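Local coordinates for baculoviral IAP repeat-containing protein 2 (Homo sapiens, PDB 3M1D), which is an inhibitor-of-apoptosis protein whose zinc-binding BIR1 domain is probably the part through which TRAF2 recruits it to TNF receptor signalling complexes, at residues A[12-15]-A[16-19]; A[39-43]-A[44-48]; A[61-65]-A[66-70]. All coordinates share one frame; numbering follows the deposited sequence.

Interaction 1. Residues A[12-15]-A[16-19]; sequences ELYR and MSTY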
ATOM      1  N   GLU A  12       8.485  -6.150  -1.856  1.00 24.98           N
ATOM      2  CA  GLU A  12       7.972  -5.479  -0.662  1.00 26.05           C
ATOM      3  C   GLU A  12       9.011  -4.545  -0.066  1.00 25.34           C
ATOM      4  O   GLU A  12       8.679  -3.466   0.454  1.00 23.09           O
ATOM      5  CB  GLU A  12       7.530  -6.471   0.403  1.00 26.80           C
ATOM      6  CG  GLU A  12       6.867  -5.764   1.585  1.00 32.78           C
ATOM      7  CD  GLU A  12       6.517  -6.698   2.722  1.00 36.73           C
ATOM      8  OE1 GLU A  12       6.397  -7.909   2.484  1.00 40.66           O
ATOM      9  OE2 GLU A  12       6.353  -6.212   3.861  1.00 52.48           O
ATOM     10  N   LEU A  13      10.271  -4.966  -0.149  1.00 24.19           N
ATOM     11  CA  LEU A  13      11.377  -4.173   0.376  1.00 25.36           C
ATOM     12  C   LEU A  13      11.558  -2.913  -0.445  1.00 25.13           C
ATOM     13  O   LEU A  13      11.749  -1.834   0.109  1.00 22.31           O
ATOM     14  CB  LEU A  13      12.676  -4.994   0.449  1.00 25.60           C
ATOM     15  CG  LEU A  13      12.635  -6.104   1.512  1.00 29.20           C
ATOM     16  CD1 LEU A  13      13.785  -7.070   1.364  1.00 28.96           C
ATOM     17  CD2 LEU A  13      12.598  -5.516   2.927  1.00 26.82           C
ATOM     18  N   TYR A  14      11.482  -3.041  -1.769  1.00 24.34           N
ATOM     19  CA  TYR A  14      11.483  -1.861  -2.618  1.00 26.86           C
ATOM     20  C   TYR A  14      10.343  -0.934  -2.241  1.00 22.25           C
ATOM     21  O   TYR A  14      10.545   0.264  -2.088  1.00 25.06           O
ATOM     22  CB  TYR A  14      11.393  -2.199  -4.119  1.00 26.98           C
ATOM     23  CG  TYR A  14      11.012  -0.961  -4.909  1.00 27.76           C
ATOM     24  CD1 TYR A  14      11.915   0.091  -5.065  1.00 25.89           C
ATOM     25  CD2 TYR A  14       9.733  -0.809  -5.433  1.00 25.80           C
ATOM     26  CE1 TYR A  14      11.560   1.248  -5.746  1.00 24.85           C
ATOM     27  CE2 TYR A  14       9.374   0.353  -6.123  1.00 28.55           C
ATOM     28  CZ  TYR A  14      10.294   1.366  -6.278  1.00 26.77           C
ATOM     29  OH  TYR A  14       9.945   2.512  -6.961  1.00 37.39           O
ATOM     30  N   ARG A  15       9.134  -1.476  -2.103  1.00 22.49           N
ATOM     31  CA  ARG A  15       8.005  -0.618  -1.740  1.00 25.87           C
ATOM     32  C   ARG A  15       8.307   0.171  -0.461  1.00 23.56           C
ATOM     33  O   ARG A  15       8.072   1.376  -0.407  1.00 22.91           O
ATOM     34  CB  ARG A  15       6.704  -1.412  -1.602  1.00 23.37           C
ATOM     35  CG  ARG A  15       6.320  -2.149  -2.877  1.00 24.46           C
ATOM     36  CD  ARG A  15       4.852  -2.532  -2.875  1.00 25.21           C
ATOM     37  NE  ARG A  15       4.577  -3.662  -1.991  1.00 19.76           N
ATOM     38  CZ  ARG A  15       4.886  -4.921  -2.279  1.00 24.24           C
ATOM     39  NH1 ARG A  15       5.514  -5.217  -3.418  1.00 21.16           N
ATOM     40  NH2 ARG A  15       4.584  -5.884  -1.420  1.00 24.08           N
ATOM     41  N   MET A  16       8.816  -0.514   0.558  1.00 22.59           N
ATOM     42  CA  MET A  16       9.204   0.146   1.807  0.58 25.57           C
ATOM     43  C   MET A  16      10.150   1.326   1.561  1.00 27.69           C
ATOM     44  O   MET A  16       9.968   2.413   2.121  1.00 25.16           O
ATOM     45  CB  MET A  16       9.852  -0.857   2.766  0.58 25.67           C
ATOM     46  CG  MET A  16      10.058  -0.322   4.179  0.58 31.09           C
ATOM     47  SD  MET A  16       8.513   0.181   4.972  0.58 28.87           S
ATOM     48  CE  MET A  16       9.145   1.026   6.422  0.58 34.56           C
ATOM     49  N   SER A  17      11.160   1.121   0.718  1.00 23.70           N
ATOM     50  CA  SER A  17      12.106   2.190   0.426  1.00 25.38           C
ATOM     51  C   SER A  17      11.442   3.446  -0.131  1.00 24.69           C
ATOM     52  O   SER A  17      11.968   4.540   0.041  1.00 26.59           O
ATOM     53  CB  SER A  17      13.184   1.722  -0.553  1.00 28.70           C
ATOM     54  OG  SER A  17      12.705   1.828  -1.879  1.00 33.37           O
ATOM     55  N   THR A  18      10.302   3.311  -0.804  1.00 25.63           N
ATOM     56  CA  THR A  18       9.687   4.489  -1.414  1.00 22.66           C
ATOM     57  C   THR A  18       9.072   5.420  -0.364  1.00 23.73           C
ATOM     58  O   THR A  18       8.695   6.549  -0.672  1.00 30.41           O
ATOM     59  CB  THR A  18       8.602   4.147  -2.488  1.00 24.73           C
ATOM     60  OG1 THR A  18       7.452   3.572  -1.859  1.00 22.81           O
ATOM     61  CG2 THR A  18       9.149   3.201  -3.571  1.00 24.48           C
ATOM     62  N   TYR A  19       8.957   4.944   0.869  1.00 25.11           N
ATOM     63  CA  TYR A  19       8.326   5.745   1.909  1.00 24.83           C
ATOM     64  C   TYR A  19       9.308   6.681   2.618  1.00 30.45           C
ATOM     65  O   TYR A  19       8.940   7.369   3.566  1.00 30.38           O
ATOM     66  CB  TYR A  19       7.556   4.852   2.892  1.00 25.58           C
ATOM     67  CG  TYR A  19       6.334   4.210   2.250  1.00 27.41           C
ATOM     68  CD1 TYR A  19       5.086   4.833   2.301  1.00 24.36           C
ATOM     69  CD2 TYR A  19       6.438   2.999   1.562  1.00 21.71           C
ATOM     70  CE1 TYR A  19       3.971   4.254   1.706  1.00 20.61           C
ATOM     71  CE2 TYR A  19       5.330   2.414   0.970  1.00 20.55           C
ATOM     72  CZ  TYR A  19       4.108   3.044   1.036  1.00 20.89           C
ATOM     73  OH  TYR A  19       3.009   2.467   0.433  1.00 23.20           O
TER
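T18 hooks back onto the last turn of helix 9-17 with both branches of its side chain. Its OG1 gives a hydrogen bond to R15 O at 2.7 Å, lying in the carbonyl plane on a lone pair, while T18 N reaches the same oxygen at 3.0 Å from well above that plane. R15 O is thus held by two donors of one residue, and the edge of the Y19 ring closes on it as well, CD2 of Y19 being 3.0 Å from R15 O. The tight side is that of R15 and Y19, both buried: R15 bends its chain so that NE bonds A34 O and the guanidinium meets D8, with E12 CA against one of its planar faces; Y19 OH bonds F38 O. The other side is looser. With chi1 of T18 at 69°, OG1 sits between the backbone N and the carbonyl carbon, and CG2 is left to pack over one face of the exposed Y14 ring, 3.9 Å from its centroid, in a CH-pi contact. L13 turns away from the following turn, and S17, exposed, folds OG back to Y14 O (2.7 Å, in the carbonyl plane on a lone pair), where the amide of T18 adds only a weak bond. The regular helical bonds M16 N to E12 O and S17 N to L13 O precede these. As the helix runs out, then, hydroxyls join backbone amides in satisfying its last carbonyls, and T18 OG1, which also accepts from Y40 N, couples the helix end to strand 38-40.

Interaction 2. Residues A[39-43]-A[44-48]; sequences YYTGV and NDKVK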
ATOM      1  N   TYR A  39       3.084   1.221  -2.926  1.00 21.94           N
ATOM      2  CA  TYR A  39       4.271   2.062  -2.831  1.00 22.13           C
ATOM      3  C   TYR A  39       3.844   3.533  -2.839  1.00 21.76           C
ATOM      4  O   TYR A  39       2.706   3.871  -3.192  1.00 21.13           O
ATOM      5  CB  TYR A  39       5.271   1.766  -3.959  1.00 23.53           C
ATOM      6  CG  TYR A  39       4.747   2.063  -5.354  1.00 26.39           C
ATOM      7  CD1 TYR A  39       4.775   3.356  -5.871  1.00 29.06           C
ATOM      8  CD2 TYR A  39       4.236   1.051  -6.153  1.00 29.74           C
ATOM      9  CE1 TYR A  39       4.295   3.636  -7.147  1.00 34.94           C
ATOM     10  CE2 TYR A  39       3.749   1.316  -7.431  1.00 35.31           C
ATOM     11  CZ  TYR A  39       3.788   2.607  -7.923  1.00 38.07           C
ATOM     12  OH  TYR A  39       3.309   2.877  -9.179  1.00 41.98           O
ATOM     13  N   TYR A  40       4.756   4.405  -2.442  1.00 18.87           N
ATOM     14  CA  TYR A  40       4.408   5.805  -2.254  1.00 21.52           C
ATOM     15  C   TYR A  40       4.638   6.534  -3.563  1.00 24.85           C
ATOM     16  O   TYR A  40       5.688   6.380  -4.150  1.00 21.42           O
ATOM     17  CB  TYR A  40       5.283   6.419  -1.158  1.00 22.05           C
ATOM     18  CG  TYR A  40       5.050   7.900  -0.955  1.00 23.49           C
ATOM     19  CD1 TYR A  40       3.768   8.440  -1.014  1.00 23.21           C
ATOM     20  CD2 TYR A  40       6.108   8.751  -0.693  1.00 26.49           C
ATOM     21  CE1 TYR A  40       3.555   9.794  -0.834  1.00 23.67           C
ATOM     22  CE2 TYR A  40       5.909  10.095  -0.495  1.00 23.81           C
ATOM     23  CZ  TYR A  40       4.639  10.614  -0.565  1.00 24.44           C
ATOM     24  OH  TYR A  40       4.460  11.952  -0.364  1.00 22.47           O
ATOM     25  N   THR A  41       3.655   7.318  -4.001  1.00 25.14           N
ATOM     26  CA  THR A  41       3.736   8.045  -5.263  1.00 26.99           C
ATOM     27  C   THR A  41       4.596   9.299  -5.194  1.00 29.36           C
ATOM     28  O   THR A  41       5.012   9.819  -6.230  1.00 24.21           O
ATOM     29  CB  THR A  41       2.361   8.492  -5.746  1.00 27.60           C
ATOM     30  OG1 THR A  41       1.804   9.427  -4.805  1.00 25.39           O
ATOM     31  CG2 THR A  41       1.432   7.283  -5.932  1.00 24.03           C
ATOM     32  N   GLY A  42       4.849   9.788  -3.983  1.00 26.00           N
ATOM     33  CA  GLY A  42       5.617  11.010  -3.798  1.00 23.85           C
ATOM     34  C   GLY A  42       4.703  12.217  -3.714  1.00 27.16           C
ATOM     35  O   GLY A  42       5.161  13.350  -3.586  1.00 27.91           O
ATOM     36  N   VAL A  43       3.400  11.967  -3.788  1.00 23.01           N
ATOM     37  CA  VAL A  43       2.406  13.026  -3.703  1.00 26.18           C
ATOM     38  C   VAL A  43       1.507  12.848  -2.476  1.00 24.23           C
ATOM     39  O   VAL A  43       0.887  11.797  -2.297  1.00 25.64           O
ATOM     40  CB  VAL A  43       1.533  13.080  -4.984  1.00 30.31           C
ATOM     41  CG1 VAL A  43       0.335  14.008  -4.796  1.00 28.58           C
ATOM     42  CG2 VAL A  43       2.379  13.530  -6.183  1.00 31.26           C
ATOM     43  N   ASN A  44       1.442  13.874  -1.635  1.00 23.86           N
ATOM     44  CA  ASN A  44       0.600  13.828  -0.435  1.00 24.68           C
ATOM     45  C   ASN A  44       0.832  12.516   0.324  1.00 20.29           C
ATOM     46  O   ASN A  44       1.972  12.153   0.611  1.00 23.94           O
ATOM     47  CB  ASN A  44      -0.885  14.014  -0.811  1.00 20.76           C
ATOM     48  CG  ASN A  44      -1.149  15.370  -1.505  1.00 30.84           C
ATOM     49  OD1 ASN A  44      -0.402  16.323  -1.308  1.00 28.20           O
ATOM     50  ND2 ASN A  44      -2.204  15.444  -2.318  1.00 24.73           N
ATOM     51  N   ASP A  45      -0.244  11.807   0.640  1.00 26.08           N
ATOM     52  CA  ASP A  45      -0.124  10.479   1.246  1.00 25.44           C
ATOM     53  C   ASP A  45      -0.677   9.415   0.297  1.00 22.48           C
ATOM     54  O   ASP A  45      -1.145   8.365   0.725  1.00 23.87           O
ATOM     55  CB  ASP A  45      -0.827  10.422   2.604  1.00 24.57           C
ATOM     56  CG  ASP A  45      -2.336  10.609   2.502  1.00 25.00           C
ATOM     57  OD1 ASP A  45      -2.827  11.112   1.468  1.00 26.80           O
ATOM     58  OD2 ASP A  45      -3.033  10.257   3.471  1.00 28.25           O
ATOM     59  N   LYS A  46      -0.595   9.698  -0.996  1.00 23.27           N
ATOM     60  CA  LYS A  46      -1.169   8.836  -2.022  1.00 23.52           C
ATOM     61  C   LYS A  46      -0.242   7.698  -2.366  1.00 23.67           C
ATOM     62  O   LYS A  46       0.932   7.901  -2.663  1.00 26.36           O
ATOM     63  CB  LYS A  46      -1.488   9.636  -3.289  1.00 25.45           C
ATOM     64  CG  LYS A  46      -2.219   8.816  -4.347  1.00 28.76           C
ATOM     65  CD  LYS A  46      -2.727   9.683  -5.483  1.00 33.98           C
ATOM     66  CE  LYS A  46      -1.573  10.328  -6.234  1.00 36.10           C
ATOM     67  NZ  LYS A  46      -2.080  11.124  -7.384  1.00 40.12           N
ATOM     68  N   VAL A  47      -0.784   6.492  -2.332  1.00 22.06           N
ATOM     69  CA  VAL A  47      -0.005   5.304  -2.584  1.00 19.34           C
ATOM     70  C   VAL A  47      -0.671   4.508  -3.712  1.00 21.51           C
ATOM     71  O   VAL A  47      -1.838   4.717  -4.022  1.00 21.74           O
ATOM     72  CB  VAL A  47       0.101   4.451  -1.300  1.00 22.99           C
ATOM     73  CG1 VAL A  47       0.749   5.266  -0.185  1.00 21.02           C
ATOM     74  CG2 VAL A  47      -1.284   3.993  -0.866  1.00 19.72           C
ATOM     75  N   LYS A  48       0.074   3.591  -4.317  1.00 21.84           N
ATOM     76  CA  LYS A  48      -0.392   2.892  -5.498  1.00 22.64           C
ATOM     77  C   LYS A  48       0.012   1.422  -5.393  1.00 21.19           C
ATOM     78  O   LYS A  48       1.118   1.113  -4.964  1.00 22.10           O
ATOM     79  CB  LYS A  48       0.227   3.567  -6.732  1.00 25.94           C
ATOM     80  CG  LYS A  48      -0.305   3.142  -8.096  1.00 31.46           C
ATOM     81  CD  LYS A  48       0.220   4.109  -9.178  1.00 31.88           C
ATOM     82  CE  LYS A  48       0.018   3.581 -10.590  1.00 42.66           C
ATOM     83  NZ  LYS A  48       0.951   4.241 -11.564  1.00 49.21           N
TER
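K46 O is gripped twice by T41: the backbone N donates in the carbonyl plane at 3.1 Å, and OG1 comes in at 2.8 Å from above that plane. The same OG1 accepts from V43 N, an ST turn, so one hydroxyl ties the bend to K46 on the returning arm of the hairpin. Y40 swings its ring along the loop, CG anti to the backbone N (chi1 176°), and its OH donates to N44 O at 2.7 Å. The edge of that ring faces both K46 O and N44 O, while G42 N lies 3.2 Å above the centre of one face. At the open end of the hairpin, Y39 and K48 run side by side, pointing the same way. CB of K48 rests over the Y39 ring, 4.2 Å from the centroid, and the extended lysine chain carries CD to 3.3 Å from Y39 OH. Their backbones exchange two hydrogen bonds, whereas Y40 and V47 form the non-hydrogen-bonded pair on the other face of the sheet. A type II' turn from V43 to K46, closed by K46 N to V43 O, completes an antiparallel beta hairpin, the first two strands of the three-stranded sheet of the BIR zinc-binding fold.

Interaction 3. Residues A[61-65]-A[66-70]; sequences LGDSP and IQKHK. With ZN (zinc ion), chain C.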
ATOM      1  N   LEU A  61      -6.874   7.311  10.689  1.00 31.55           N
ATOM      2  CA  LEU A  61      -6.537   6.438  11.807  1.00 30.25           C
ATOM      3  C   LEU A  61      -7.388   5.168  11.768  1.00 24.40           C
ATOM      4  O   LEU A  61      -8.610   5.238  11.664  1.00 27.43           O
ATOM      5  CB  LEU A  61      -6.776   7.180  13.115  1.00 33.47           C
ATOM      6  CG  LEU A  61      -6.367   6.502  14.415  1.00 30.08           C
ATOM      7  CD1 LEU A  61      -4.910   6.117  14.377  1.00 30.21           C
ATOM      8  CD2 LEU A  61      -6.649   7.458  15.577  1.00 40.17           C
ATOM      9  N   GLY A  62      -6.742   4.009  11.842  1.00 30.97           N
ATOM     10  CA  GLY A  62      -7.459   2.744  11.890  1.00 27.11           C
ATOM     11  C   GLY A  62      -7.747   2.137  10.527  1.00 31.80           C
ATOM     12  O   GLY A  62      -8.257   1.022  10.433  1.00 30.00           O
ATOM     13  N   ASP A  63      -7.423   2.862   9.461  1.00 26.94           N
ATOM     14  CA  ASP A  63      -7.630   2.342   8.107  1.00 26.37           C
ATOM     15  C   ASP A  63      -6.774   1.111   7.855  1.00 23.64           C
ATOM     16  O   ASP A  63      -5.588   1.087   8.180  1.00 24.08           O
ATOM     17  CB  ASP A  63      -7.281   3.399   7.062  1.00 28.60           C
ATOM     18  CG  ASP A  63      -8.445   4.308   6.742  1.00 30.97           C
ATOM     19  OD1 ASP A  63      -9.583   4.003   7.163  1.00 32.26           O
ATOM     20  OD2 ASP A  63      -8.216   5.327   6.061  1.00 30.66           O
ATOM     21  N   SER A  64      -7.368   0.095   7.244  1.00 24.31           N
ATOM     22  CA  SER A  64      -6.608  -1.096   6.899  1.00 26.99           C
ATOM     23  C   SER A  64      -6.266  -1.101   5.411  1.00 21.58           C
ATOM     24  O   SER A  64      -7.156  -1.203   4.580  1.00 26.21           O
ATOM     25  CB  SER A  64      -7.406  -2.345   7.230  1.00 22.18           C
ATOM     26  OG  SER A  64      -6.844  -3.454   6.550  1.00 24.36           O
ATOM     27  N   PRO A  65      -4.977  -0.981   5.072  1.00 23.95           N
ATOM     28  CA  PRO A  65      -4.619  -0.979   3.650  1.00 25.52           C
ATOM     29  C   PRO A  65      -5.028  -2.276   2.955  1.00 23.19           C
ATOM     30  O   PRO A  65      -5.480  -2.236   1.816  1.00 24.10           O
ATOM     31  CB  PRO A  65      -3.096  -0.824   3.674  1.00 24.82           C
ATOM     32  CG  PRO A  65      -2.826  -0.066   4.935  1.00 27.61           C
ATOM     33  CD  PRO A  65      -3.837  -0.609   5.930  1.00 24.57           C
ATOM     34  N   ILE A  66      -4.906  -3.407   3.640  1.00 26.27           N
ATOM     35  CA  ILE A  66      -5.295  -4.678   3.040  1.00 23.14           C
ATOM     36  C   ILE A  66      -6.801  -4.770   2.814  1.00 28.69           C
ATOM     37  O   ILE A  66      -7.246  -5.231   1.755  1.00 25.44           O
ATOM     38  CB  ILE A  66      -4.784  -5.871   3.854  1.00 25.56           C
ATOM     39  CG1 ILE A  66      -3.283  -6.015   3.647  1.00 25.84           C
ATOM     40  CG2 ILE A  66      -5.516  -7.144   3.446  1.00 27.76           C
ATOM     41  CD1 ILE A  66      -2.635  -7.079   4.511  1.00 30.88           C
ATOM     42  N   GLN A  67      -7.586  -4.303   3.785  1.00 23.94           N
ATOM     43  CA  GLN A  67      -9.042  -4.297   3.628  1.00 25.74           C
ATOM     44  C   GLN A  67      -9.501  -3.347   2.542  1.00 27.13           C
ATOM     45  O   GLN A  67     -10.375  -3.686   1.748  1.00 26.62           O
ATOM     46  CB  GLN A  67      -9.752  -3.895   4.923  1.00 27.65           C
ATOM     47  CG  GLN A  67     -10.052  -5.036   5.863  1.00 40.67           C
ATOM     48  CD  GLN A  67     -11.041  -4.638   6.945  1.00 46.83           C
ATOM     49  OE1 GLN A  67     -11.664  -3.573   6.879  1.00 49.42           O
ATOM     50  NE2 GLN A  67     -11.203  -5.502   7.940  1.00 50.38           N
ATOM     51  N   LYS A  68      -8.962  -2.132   2.539  1.00 21.19           N
ATOM     52  CA  LYS A  68      -9.355  -1.181   1.505  1.00 25.35           C
ATOM     53  C   LYS A  68      -9.045  -1.789   0.143  1.00 24.05           C
ATOM     54  O   LYS A  68      -9.845  -1.711  -0.780  1.00 26.40           O
ATOM     55  CB  LYS A  68      -8.625   0.161   1.661  1.00 28.47           C
ATOM     56  CG  LYS A  68      -9.271   1.097   2.677  1.00 30.39           C
ATOM     57  CD  LYS A  68      -8.813   2.537   2.461  1.00 37.26           C
ATOM     58  CE  LYS A  68      -9.540   3.516   3.379  1.00 37.37           C
ATOM     59  NZ  LYS A  68      -9.089   4.934   3.130  1.00 35.55           N
ATOM     60  N   HIS A  69      -7.879  -2.410   0.051  1.00 22.42           N
ATOM     61  CA  HIS A  69      -7.397  -3.012  -1.185  1.00 26.49           C
ATOM     62  C   HIS A  69      -8.335  -4.124  -1.675  1.00 28.37           C
ATOM     63  O   HIS A  69      -8.749  -4.128  -2.836  1.00 30.09           O
ATOM     64  CB  HIS A  69      -6.003  -3.577  -0.934  1.00 24.48           C
ATOM     65  CG  HIS A  69      -5.202  -3.800  -2.175  1.00 25.62           C
ATOM     66  ND1 HIS A  69      -3.829  -3.926  -2.155  1.00 26.49           N
ATOM     67  CD2 HIS A  69      -5.573  -3.910  -3.472  1.00 26.71           C
ATOM     68  CE1 HIS A  69      -3.389  -4.108  -3.386  1.00 21.01           C
ATOM     69  NE2 HIS A  69      -4.425  -4.098  -4.203  1.00 18.61           N
ATOM     70  N   LYS A  70      -8.642  -5.070  -0.789  1.00 26.33           N
ATOM     71  CA  LYS A  70      -9.553  -6.183  -1.079  1.00 30.62           C
ATOM     72  C   LYS A  70     -10.925  -5.705  -1.515  1.00 30.17           C
ATOM     73  O   LYS A  70     -11.530  -6.288  -2.410  1.00 28.21           O
ATOM     74  CB  LYS A  70      -9.752  -7.067   0.164  1.00 31.77           C
ATOM     75  CG  LYS A  70      -8.731  -8.160   0.354  1.00 39.08           C
ATOM     76  CD  LYS A  70      -8.675  -8.614   1.818  1.00 41.54           C
ATOM     77  CE  LYS A  70     -10.043  -9.031   2.358  1.00 52.16           C
ATOM     78  NZ  LYS A  70      -9.946  -9.789   3.659  1.00 48.95           N
TER
HETATM   79 ZN    ZN C1000      -3.520  -4.389  -6.207  1.00 23.90          ZN
HETATM   80  O   HOH W   1      -3.579  -3.857   6.513  1.00 21.35           O
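D63 and K68 cross at a slant in front of the first turn of helix 65-72, and only the end of the lysine meets the carboxylate. K68 NZ forms a salt bridge with D63 OD2 at 3.1 Å, arriving from above the carboxylate plane, 65° out of it. The lysine stretches straight from CG onward, which carries its ammonium back past the start of the helix to the aspartate; CE of K68 lies 3.5 Å from the same OD2. That oxygen also accepts from K60 N, so it has two donors, and the ammonium end of K68 has a second, cation-pi partner in W59.

S64 is the N-cap, and its side chain turns toward the first helical turn. Its OG stands anti to its own N (chi1 163°) and accepts from Q67 N at 3.0 Å, a nearly straight bond with an N-H...O angle of 163°. CB and CG of Q67 lie alongside this hydroxyl, CB at 3.4 Å from S64 OG. A water 3.2 Å from I66 N accepts from that amide and also bonds S64 OG, so cap and water together satisfy two amides of the first turn. S64 O then accepts from K68 N, and P65 O from H69 N.

H69 sends its ring away from the loop, and NE2 binds zinc at 2.2 Å beside C49, C52 and C76. Its ND1 is bonded to A36 O, a second-shell partner that helps fix the ring's rotation. P65 packs on S32 and L33 of helix 30-35, I66 touches L82 and H69 touches I79 of helix 77-83, and the H69 ring meets F38 of strand 38-40.

How the interactions relate
The contacts come in series along the chain. Interaction 1 lies in the last turns of helix 9-17, interaction 2 joins strands 38-40 and 47-49 of the antiparallel sheet, and interaction 3 starts helix 65-72. The first two have centres about 12 Å apart; they touch where the helix end meets strand 38-40, and Y19 OH packs on V47 CG1. Interaction 3 stands apart, its centre about 18 Å from that of interaction 1, on the opposite side of the chain's centre, and about 15 Å from that of interaction 2. Zinc links the second and third regions, since C49 ends strand 47-49 and H69 lies on helix 65-72, so the metal ties sheet to helix in this domain.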